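Local coordinates for protein DNA polymerase (Pyrobaculum calidifontis, PDB 5MDN) that probably catalyses DNA synthesis, adding deoxyribonucleotides from their triphosphates to a growing DNA strand and releasing diphosphate, at residues Glu398-Ala403 with Asp420-Tyr425; Met424-Met429 with Val509-Met514; Thr561-Val566 with Ala601-Ala606. All blocks are in the same frame, centred on the assembly; numbering follows the deposited sequence.

Contact 1: Glu398-Ala403 with Asp420-Tyr425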
loop_
_atom_site.group_PDB
_atom_site.type_symbol
_atom_site.label_atom_id
_atom_site.label_comp_id
_atom_site.label_asym_id
_atom_site.label_seq_id
_atom_site.Cartn_x
_atom_site.Cartn_y
_atom_site.Cartn_z
ATOM N N GLU A 398 -4.915 10.190 4.453
ATOM C CA GLU A 398 -5.706 10.678 3.330
ATOM C C GLU A 398 -4.776 10.952 2.141
ATOM O O GLU A 398 -3.986 11.910 2.153
ATOM C CB GLU A 398 -6.527 11.877 3.786
ATOM C CG GLU A 398 -5.730 12.929 4.493
ATOM C CD GLU A 398 -5.324 13.980 3.517
ATOM O OE1 GLU A 398 -6.156 14.244 2.630
ATOM O OE2 GLU A 398 -4.197 14.519 3.608
ATOM N N PRO A 399 -4.781 10.079 1.140
ATOM C CA PRO A 399 -3.743 10.132 0.095
ATOM C C PRO A 399 -3.759 11.360 -0.804
ATOM O O PRO A 399 -4.307 11.338 -1.912
ATOM C CB PRO A 399 -4.001 8.846 -0.704
ATOM C CG PRO A 399 -4.725 7.932 0.259
ATOM C CD PRO A 399 -5.565 8.831 1.104
ATOM N N TYR A 400 -3.195 12.456 -0.282
ATOM C CA TYR A 400 -2.432 13.449 -1.037
ATOM C C TYR A 400 -3.218 14.694 -1.432
ATOM O O TYR A 400 -2.606 15.654 -1.890
ATOM C CB TYR A 400 -1.832 12.820 -2.304
ATOM C CG TYR A 400 -0.547 13.483 -2.756
ATOM C CD1 TYR A 400 0.605 13.373 -1.987
ATOM C CD2 TYR A 400 -0.484 14.213 -3.933
ATOM C CE1 TYR A 400 1.791 13.962 -2.380
ATOM C CE2 TYR A 400 0.697 14.813 -4.335
ATOM C CZ TYR A 400 1.842 14.686 -3.554
ATOM O OH TYR A 400 3.041 15.273 -3.927
ATOM N N LYS A 401 -4.548 14.725 -1.250
ATOM C CA LYS A 401 -5.337 15.950 -1.492
ATOM C C LYS A 401 -5.074 16.691 -2.809
ATOM O O LYS A 401 -4.342 17.689 -2.838
ATOM C CB LYS A 401 -5.197 16.974 -0.353
ATOM C CG LYS A 401 -5.837 16.560 0.954
ATOM C CD LYS A 401 -5.657 17.575 2.072
ATOM C CE LYS A 401 -4.198 17.751 2.452
ATOM N NZ LYS A 401 -3.462 16.513 2.909
ATOM N N GLY A 402 -5.700 16.248 -3.891
ATOM C CA GLY A 402 -5.532 16.928 -5.160
ATOM C C GLY A 402 -6.399 18.163 -5.336
ATOM O O GLY A 402 -7.541 18.075 -5.798
ATOM N N ALA A 403 -5.855 19.323 -4.962
ATOM C CA ALA A 403 -6.557 20.600 -5.071
ATOM C C ALA A 403 -6.548 21.086 -6.518
ATOM O O ALA A 403 -5.479 21.309 -7.099
ATOM C CB ALA A 403 -5.916 21.640 -4.154
ATOM N N ASP A 420 4.463 15.696 -14.709
ATOM C CA ASP A 420 4.545 15.430 -13.278
ATOM C C ASP A 420 5.147 16.636 -12.565
ATOM O O ASP A 420 6.258 17.066 -12.892
ATOM C CB ASP A 420 5.379 14.176 -13.013
ATOM C CG ASP A 420 5.212 13.652 -11.600
ATOM O OD1 ASP A 420 4.459 14.267 -10.817
ATOM O OD2 ASP A 420 5.844 12.626 -11.270
ATOM N N PHE A 421 4.411 17.179 -11.593
ATOM C CA PHE A 421 4.859 18.313 -10.795
ATOM C C PHE A 421 5.115 17.938 -9.337
ATOM O O PHE A 421 5.104 18.814 -8.467
ATOM C CB PHE A 421 3.840 19.452 -10.873
ATOM C CG PHE A 421 4.063 20.392 -12.023
ATOM C CD1 PHE A 421 3.560 20.101 -13.279
ATOM C CD2 PHE A 421 4.760 21.575 -11.844
ATOM C CE1 PHE A 421 3.756 20.964 -14.338
ATOM C CE2 PHE A 421 4.959 22.444 -12.900
ATOM C CZ PHE A 421 4.456 22.137 -14.149
ATOM N N SER A 422 5.325 16.650 -9.048
ATOM C CA SER A 422 5.423 16.210 -7.658
ATOM C C SER A 422 6.696 16.708 -6.980
ATOM O O SER A 422 6.691 16.951 -5.768
ATOM C CB SER A 422 5.348 14.687 -7.586
ATOM O OG SER A 422 4.063 14.221 -7.963
ATOM N N SER A 423 7.788 16.870 -7.731
ATOM C CA SER A 423 9.026 17.376 -7.150
ATOM C C SER A 423 8.940 18.846 -6.759
ATOM O O SER A 423 9.891 19.371 -6.171
ATOM C CB SER A 423 10.188 17.170 -8.123
ATOM O OG SER A 423 10.301 15.813 -8.509
ATOM N N MET A 424 7.831 19.514 -7.080
ATOM C CA MET A 424 7.656 20.918 -6.718
ATOM C C MET A 424 7.641 21.118 -5.206
ATOM O O MET A 424 8.194 22.100 -4.698
ATOM C CB MET A 424 6.364 21.437 -7.345
ATOM C CG MET A 424 6.039 22.890 -7.083
ATOM S SD MET A 424 4.681 23.391 -8.152
ATOM C CE MET A 424 3.337 22.464 -7.422
ATOM N N TYR A 425 7.006 20.205 -4.472
ATOM C CA TYR A 425 6.746 20.393 -3.050
ATOM C C TYR A 425 8.015 20.346 -2.200
ATOM O O TYR A 425 8.171 21.185 -1.302
ATOM C CB TYR A 425 5.732 19.360 -2.561
ATOM C CG TYR A 425 4.403 19.493 -3.251
ATOM C CD1 TYR A 425 3.526 20.512 -2.908
ATOM C CD2 TYR A 425 4.034 18.617 -4.263
ATOM C CE1 TYR A 425 2.313 20.646 -3.540
ATOM C CE2 TYR A 425 2.824 18.744 -4.902
ATOM C CZ TYR A 425 1.969 19.760 -4.535
ATOM O OH TYR A 425 0.763 19.885 -5.171
#
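Tyr400 and Tyr425 meet obliquely, hydroxyl against ring. Tyr400 OH lies 3.5 Å from Tyr425 CD2 and 3.6 Å from Tyr425 CE2; the hydroxyl lies nearest the CD2-CE2 bond of the Tyr425 ring. The ring carbons approach less closely. Tyr400 reaches across because its CG is anti to the backbone N (chi1 -151°), while Tyr425 already points from its helix toward the other segment. The Tyr400 hydroxyl is also hydrogen-bonded to Asn512 O, a bond consistent with holding it beside the ring. Met424 CE covers part of one face of Tyr425, 4.2 Å above the plane.

Ser422 is a looser neighbour, with OG 4.3 Å from Tyr400 OH. Asp420 OD1 accepts from Ser422 N, which makes an Asx turn, and also from Ser422 OG. The hydroxyl bond uses the syn lone pair of Asp420 OD1, at 2.9 Å from Ser422 OG. The N-H comes from above the carboxylate plane.

Tyr400-Ala403 matches the YxGG/A motif of family B polymerases, and Asp420-Tyr425 belongs to motif A. Tyr425 probably corresponds to the tyrosine that excludes ribonucleotides in relatives. The loop ahead of strand 404-406 packs on the start of helix 424-431. Tyr515 stacks on Tyr425, and Val534 of helix 528-551 touches it. Ala403 pairs by its backbone with Thr561 next to strand 556-560.

Contact 2: Met424-Met429 with Val509-Met514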
loop_
_atom_site.group_PDB
_atom_site.type_symbol
_atom_site.label_atom_id
_atom_site.label_comp_id
_atom_site.label_asym_id
_atom_site.label_seq_id
_atom_site.Cartn_x
_atom_site.Cartn_y
_atom_site.Cartn_z
ATOM N N MET A 424 7.831 19.514 -7.080
ATOM C CA MET A 424 7.656 20.918 -6.718
ATOM C C MET A 424 7.641 21.118 -5.206
ATOM O O MET A 424 8.194 22.100 -4.698
ATOM C CB MET A 424 6.364 21.437 -7.345
ATOM C CG MET A 424 6.039 22.890 -7.083
ATOM S SD MET A 424 4.681 23.391 -8.152
ATOM C CE MET A 424 3.337 22.464 -7.422
ATOM N N TYR A 425 7.006 20.205 -4.472
ATOM C CA TYR A 425 6.746 20.393 -3.050
ATOM C C TYR A 425 8.015 20.346 -2.200
ATOM O O TYR A 425 8.171 21.185 -1.302
ATOM C CB TYR A 425 5.732 19.360 -2.561
ATOM C CG TYR A 425 4.403 19.493 -3.251
ATOM C CD1 TYR A 425 3.526 20.512 -2.908
ATOM C CD2 TYR A 425 4.034 18.617 -4.263
ATOM C CE1 TYR A 425 2.313 20.646 -3.540
ATOM C CE2 TYR A 425 2.824 18.744 -4.902
ATOM C CZ TYR A 425 1.969 19.760 -4.535
ATOM O OH TYR A 425 0.763 19.885 -5.171
ATOM N N PRO A 426 8.936 19.397 -2.416
ATOM C CA PRO A 426 10.228 19.508 -1.713
ATOM C C PRO A 426 10.962 20.797 -2.033
ATOM O O PRO A 426 11.527 21.425 -1.128
ATOM C CB PRO A 426 10.997 18.272 -2.198
ATOM C CG PRO A 426 9.943 17.297 -2.559
ATOM C CD PRO A 426 8.832 18.117 -3.144
ATOM N N ASN A 427 10.974 21.204 -3.307
ATOM C CA ASN A 427 11.595 22.469 -3.693
ATOM C C ASN A 427 11.017 23.636 -2.901
ATOM O O ASN A 427 11.760 24.446 -2.336
ATOM C CB ASN A 427 11.412 22.706 -5.193
ATOM C CG ASN A 427 12.686 22.492 -5.979
ATOM O OD1 ASN A 427 13.389 21.498 -5.790
ATOM N ND2 ASN A 427 12.999 23.433 -6.863
ATOM N N ILE A 428 9.687 23.748 -2.872
ATOM C CA ILE A 428 9.032 24.828 -2.135
ATOM C C ILE A 428 9.451 24.808 -0.668
ATOM O O ILE A 428 9.795 25.844 -0.085
ATOM C CB ILE A 428 7.506 24.724 -2.292
ATOM C CG1 ILE A 428 7.059 25.445 -3.562
ATOM C CG2 ILE A 428 6.792 25.308 -1.081
ATOM C CD1 ILE A 428 5.650 25.125 -3.969
ATOM N N MET A 429 9.427 23.625 -0.047
ATOM C CA MET A 429 9.705 23.536 1.382
ATOM C C MET A 429 11.181 23.763 1.693
ATOM O O MET A 429 11.511 24.281 2.766
ATOM C CB MET A 429 9.238 22.183 1.916
ATOM C CG MET A 429 7.723 22.051 1.968
ATOM S SD MET A 429 7.151 20.514 2.710
ATOM C CE MET A 429 7.559 19.338 1.424
ATOM N N VAL A 509 10.194 8.992 -4.210
ATOM C CA VAL A 509 8.828 8.776 -3.740
ATOM C C VAL A 509 8.674 9.225 -2.292
ATOM O O VAL A 509 7.664 9.836 -1.921
ATOM C CB VAL A 509 8.430 7.300 -3.924
ATOM C CG1 VAL A 509 7.039 7.044 -3.359
ATOM C CG2 VAL A 509 8.484 6.918 -5.391
ATOM N N MET A 510 9.674 8.945 -1.454
ATOM C CA MET A 510 9.598 9.369 -0.060
ATOM C C MET A 510 9.687 10.886 0.065
ATOM O O MET A 510 9.002 11.487 0.902
ATOM C CB MET A 510 10.698 8.690 0.753
ATOM C CG MET A 510 10.569 7.174 0.797
ATOM S SD MET A 510 9.059 6.596 1.598
ATOM C CE MET A 510 9.162 7.438 3.173
ATOM N N ALA A 511 10.532 11.522 -0.750
ATOM C CA ALA A 511 10.610 12.980 -0.754
ATOM C C ALA A 511 9.292 13.602 -1.202
ATOM O O ALA A 511 8.785 14.537 -0.570
ATOM C CB ALA A 511 11.759 13.437 -1.651
ATOM N N ASN A 512 8.721 13.099 -2.300
ATOM C CA ASN A 512 7.477 13.657 -2.820
ATOM C C ASN A 512 6.266 13.288 -1.969
ATOM O O ASN A 512 5.213 13.919 -2.107
ATOM C CB ASN A 512 7.257 13.195 -4.260
ATOM C CG ASN A 512 8.345 13.677 -5.198
ATOM O OD1 ASN A 512 9.090 14.604 -4.876
ATOM N ND2 ASN A 512 8.438 13.058 -6.369
ATOM N N ALA A 513 6.387 12.284 -1.100
ATOM C CA ALA A 513 5.292 11.923 -0.208
ATOM C C ALA A 513 5.146 12.877 0.971
ATOM O O ALA A 513 4.114 12.842 1.650
ATOM C CB ALA A 513 5.485 10.497 0.309
ATOM N N MET A 514 6.166 13.698 1.241
ATOM C CA MET A 514 6.139 14.607 2.386
ATOM C C MET A 514 4.896 15.493 2.382
ATOM O O MET A 514 4.236 15.662 3.414
ATOM C CB MET A 514 7.404 15.465 2.392
ATOM C CG MET A 514 7.713 16.116 3.729
ATOM S SD MET A 514 8.245 14.913 4.961
ATOM C CE MET A 514 9.616 14.146 4.100
#
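Pro426 and Asn512 make the closest backbone approach between the two segments, with their CA atoms 6.6 Å apart. The contact is van der Waals packing of two kinds.

In the first kind, proline carbons meet oxygens. Pro426 CG lies 3.6 Å from Ala511 O and 3.7 Å from Asn512 OD1. Pro426 CD sits 3.9 Å from Asn512 OD1. The proline ring and the Asn512 side chain cross at about a right angle, and the amide oxygen is the part that reaches the ring. Ala511 O accepts a backbone hydrogen bond from Met514 N, which satisfies it within its own segment. Pro426 stands in the first turn of its helix, where its missing N-H costs no helical bond.

The second kind is purely apolar. Met429 CE ends 4.0 Å from both CB and CG of Met514, and the two side chains cross obliquely. The Met429 chain is bent at its last torsion (chi3 -72°), which turns the methyl onto the base of Met514. Pro426 CG also comes 4.4 Å from Ala511 CB.

Family motifs A and B of the polymerase meet here: Asn512 probably matches the asparagine of the KxxxNxxYG signature, and Tyr515 its tyrosine. The contact is buried where helix 424-431 passes the C-terminal end of helix 495-512. Leu473 of helix 468-486 touches both Met429 and Met514, while Val534 of helix 528-551 touches Met429.

Contact 3: Thr561-Val566 with Ala601-Ala606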
loop_
_atom_site.group_PDB
_atom_site.type_symbol
_atom_site.label_atom_id
_atom_site.label_comp_id
_atom_site.label_asym_id
_atom_site.label_seq_id
_atom_site.Cartn_x
_atom_site.Cartn_y
_atom_site.Cartn_z
ATOM N N THR A 561 -2.793 20.708 -8.387
ATOM C CA THR A 561 -1.596 21.018 -7.611
ATOM C C THR A 561 -0.413 20.115 -7.954
ATOM O O THR A 561 0.738 20.563 -7.895
ATOM C CB THR A 561 -1.915 20.932 -6.117
ATOM O OG1 THR A 561 -3.296 20.588 -5.941
ATOM C CG2 THR A 561 -1.629 22.264 -5.438
ATOM N N ASP A 562 -0.657 18.852 -8.309
ATOM C CA ASP A 562 0.434 17.908 -8.525
ATOM C C ASP A 562 0.740 17.620 -9.994
ATOM O O ASP A 562 1.790 17.030 -10.282
ATOM C CB ASP A 562 0.158 16.596 -7.765
ATOM C CG ASP A 562 -1.086 15.877 -8.254
ATOM O OD1 ASP A 562 -1.836 16.471 -9.056
ATOM O OD2 ASP A 562 -1.314 14.717 -7.829
ATOM N N SER A 563 -0.133 17.997 -10.928
ATOM C CA SER A 563 0.140 17.757 -12.342
ATOM C C SER A 563 -0.730 18.670 -13.197
ATOM O O SER A 563 -1.704 19.259 -12.722
ATOM C CB SER A 563 -0.100 16.289 -12.720
ATOM O OG SER A 563 -1.457 15.934 -12.536
ATOM N N LEU A 564 -0.345 18.809 -14.464
ATOM C CA LEU A 564 -1.215 19.434 -15.452
ATOM C C LEU A 564 -1.133 18.673 -16.769
ATOM O O LEU A 564 -0.069 18.174 -17.145
ATOM C CB LEU A 564 -0.886 20.928 -15.655
ATOM C CG LEU A 564 0.519 21.508 -15.848
ATOM C CD1 LEU A 564 1.172 21.074 -17.150
ATOM C CD2 LEU A 564 0.450 23.026 -15.777
ATOM N N PHE A 565 -2.269 18.574 -17.453
ATOM C CA PHE A 565 -2.371 17.863 -18.721
ATOM C C PHE A 565 -2.278 18.878 -19.852
ATOM O O PHE A 565 -2.967 19.901 -19.827
ATOM C CB PHE A 565 -3.686 17.083 -18.826
ATOM C CG PHE A 565 -3.832 15.943 -17.836
ATOM C CD1 PHE A 565 -3.213 15.969 -16.595
ATOM C CD2 PHE A 565 -4.618 14.848 -18.155
ATOM C CE1 PHE A 565 -3.365 14.925 -15.700
ATOM C CE2 PHE A 565 -4.773 13.801 -17.266
ATOM C CZ PHE A 565 -4.145 13.840 -16.037
ATOM N N VAL A 566 -1.434 18.594 -20.844
ATOM C CA VAL A 566 -1.235 19.493 -21.974
ATOM C C VAL A 566 -1.281 18.697 -23.270
ATOM O O VAL A 566 -1.073 17.482 -23.293
ATOM C CB VAL A 566 0.094 20.280 -21.881
ATOM C CG1 VAL A 566 0.115 21.154 -20.635
ATOM C CG2 VAL A 566 1.282 19.327 -21.889
ATOM N N ALA A 601 -16.022 17.413 -14.358
ATOM C CA ALA A 601 -15.077 18.518 -14.205
ATOM C C ALA A 601 -14.144 18.314 -13.019
ATOM O O ALA A 601 -13.871 19.246 -12.259
ATOM C CB ALA A 601 -15.843 19.829 -14.074
ATOM N N LYS A 602 -13.638 17.093 -12.846
ATOM C CA LYS A 602 -12.681 16.766 -11.794
ATOM C C LYS A 602 -11.563 15.934 -12.407
ATOM O O LYS A 602 -11.426 15.884 -13.634
ATOM C CB LYS A 602 -13.373 16.025 -10.642
ATOM C CG LYS A 602 -14.857 15.782 -10.893
ATOM C CD LYS A 602 -15.515 14.913 -9.835
ATOM C CE LYS A 602 -16.185 15.737 -8.744
ATOM N NZ LYS A 602 -16.767 14.854 -7.685
ATOM N N LYS A 603 -10.752 15.288 -11.572
ATOM C CA LYS A 603 -9.776 14.316 -12.068
ATOM C C LYS A 603 -10.418 12.929 -12.151
ATOM O O LYS A 603 -10.017 11.965 -11.502
ATOM C CB LYS A 603 -8.523 14.311 -11.199
ATOM C CG LYS A 603 -7.375 13.502 -11.806
ATOM C CD LYS A 603 -6.113 13.518 -10.962
ATOM C CE LYS A 603 -5.055 12.591 -11.553
ATOM N NZ LYS A 603 -4.520 13.065 -12.863
ATOM N N ARG A 604 -11.455 12.856 -12.978
ATOM C CA ARG A 604 -12.152 11.613 -13.292
ATOM C C ARG A 604 -12.022 11.414 -14.797
ATOM O O ARG A 604 -12.701 12.091 -15.576
ATOM C CB ARG A 604 -13.611 11.671 -12.851
ATOM C CG ARG A 604 -14.410 10.449 -13.248
ATOM C CD ARG A 604 -13.814 9.222 -12.598
ATOM N NE ARG A 604 -14.580 8.001 -12.830
ATOM C CZ ARG A 604 -14.310 7.127 -13.795
ATOM N NH1 ARG A 604 -13.292 7.333 -14.621
ATOM N NH2 ARG A 604 -15.058 6.041 -13.934
ATOM N N TYR A 605 -11.154 10.492 -15.210
ATOM C CA TYR A 605 -10.877 10.335 -16.626
ATOM C C TYR A 605 -10.401 8.920 -16.911
ATOM O O TYR A 605 -9.967 8.189 -16.017
ATOM C CB TYR A 605 -9.829 11.349 -17.113
ATOM C CG TYR A 605 -8.430 11.097 -16.590
ATOM C CD1 TYR A 605 -8.030 11.593 -15.358
ATOM C CD2 TYR A 605 -7.509 10.371 -17.337
ATOM C CE1 TYR A 605 -6.754 11.367 -14.878
ATOM C CE2 TYR A 605 -6.231 10.138 -16.865
ATOM C CZ TYR A 605 -5.858 10.638 -15.635
ATOM O OH TYR A 605 -4.585 10.409 -15.163
ATOM N N ALA A 606 -10.497 8.550 -18.184
ATOM C CA ALA A 606 -9.863 7.359 -18.722
ATOM C C ALA A 606 -8.882 7.776 -19.809
ATOM O O ALA A 606 -9.086 8.785 -20.491
ATOM C CB ALA A 606 -10.896 6.383 -19.287
#
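Lys603 NZ is the polar atom at the middle of this contact. It lies 3.3 Å from Phe565 CZ and 4.2 Å from Ser563 OG, and neither approach is a hydrogen bond. The amine sits at the edge of the phenylalanine ring, near its plane, so this is not a cation-pi contact over a face. Asp562 OD1 is 5.8 Å from Lys603 NZ, too far for a salt bridge.

The segments carry two family B motifs of the palm. Thr561-Ser563 ends the YGDTDS sequence of motif C. Lys602-Tyr605 is the KKRY sequence, which in relatives contacts the DNA duplex, and its role here is probably similar. Strand 563-567 belongs to the antiparallel palm sheet. Strand 605-609 belongs to a separate four-stranded sheet.

Phe565 and Tyr605 join the two sheets by a T-shaped stack. The ring centroids are 5.2 Å apart and the planes stand at 88°. The side chains come from opposite directions, and the edge of Phe565 is turned to the face of Tyr605. Tyr605 CG stands between its backbone N and carbonyl carbon (chi1 70°), and its ring offers a face to that edge. Tyr558 also meets Phe565 edge-to-face, and Val418 and Val416 of strand 416-420 touch it.

Lys603 is extended until its last torsion, which bends the amine toward the ring edge. Its CG lies in plane at the edge of the Tyr605 ring. On the Tyr605 face, Phe565 CE2 sits 3.7 Å above the plane, displaced toward the rim.

The segments of contacts 1 and 2 overlap at Met424 and Tyr425, at the start of helix 424-431, and their centres are about 8 Å apart. Contact 2 is buried and packs helix on helix. Contact 1 is partly buried and sets a loop against the same helix, with a hydroxyl as its touching atom. Asn512 ties them together, since its backbone O accepts a hydrogen bond from the Tyr400 hydroxyl. Contact 3 is also buried, but joins two sheets through aromatic rings and a lysine amine. It is linked to contact 1 by Ala403 O and Thr561 OG1, a probable hydrogen bond. Motifs A, B and C thus come together around the polymerase palm.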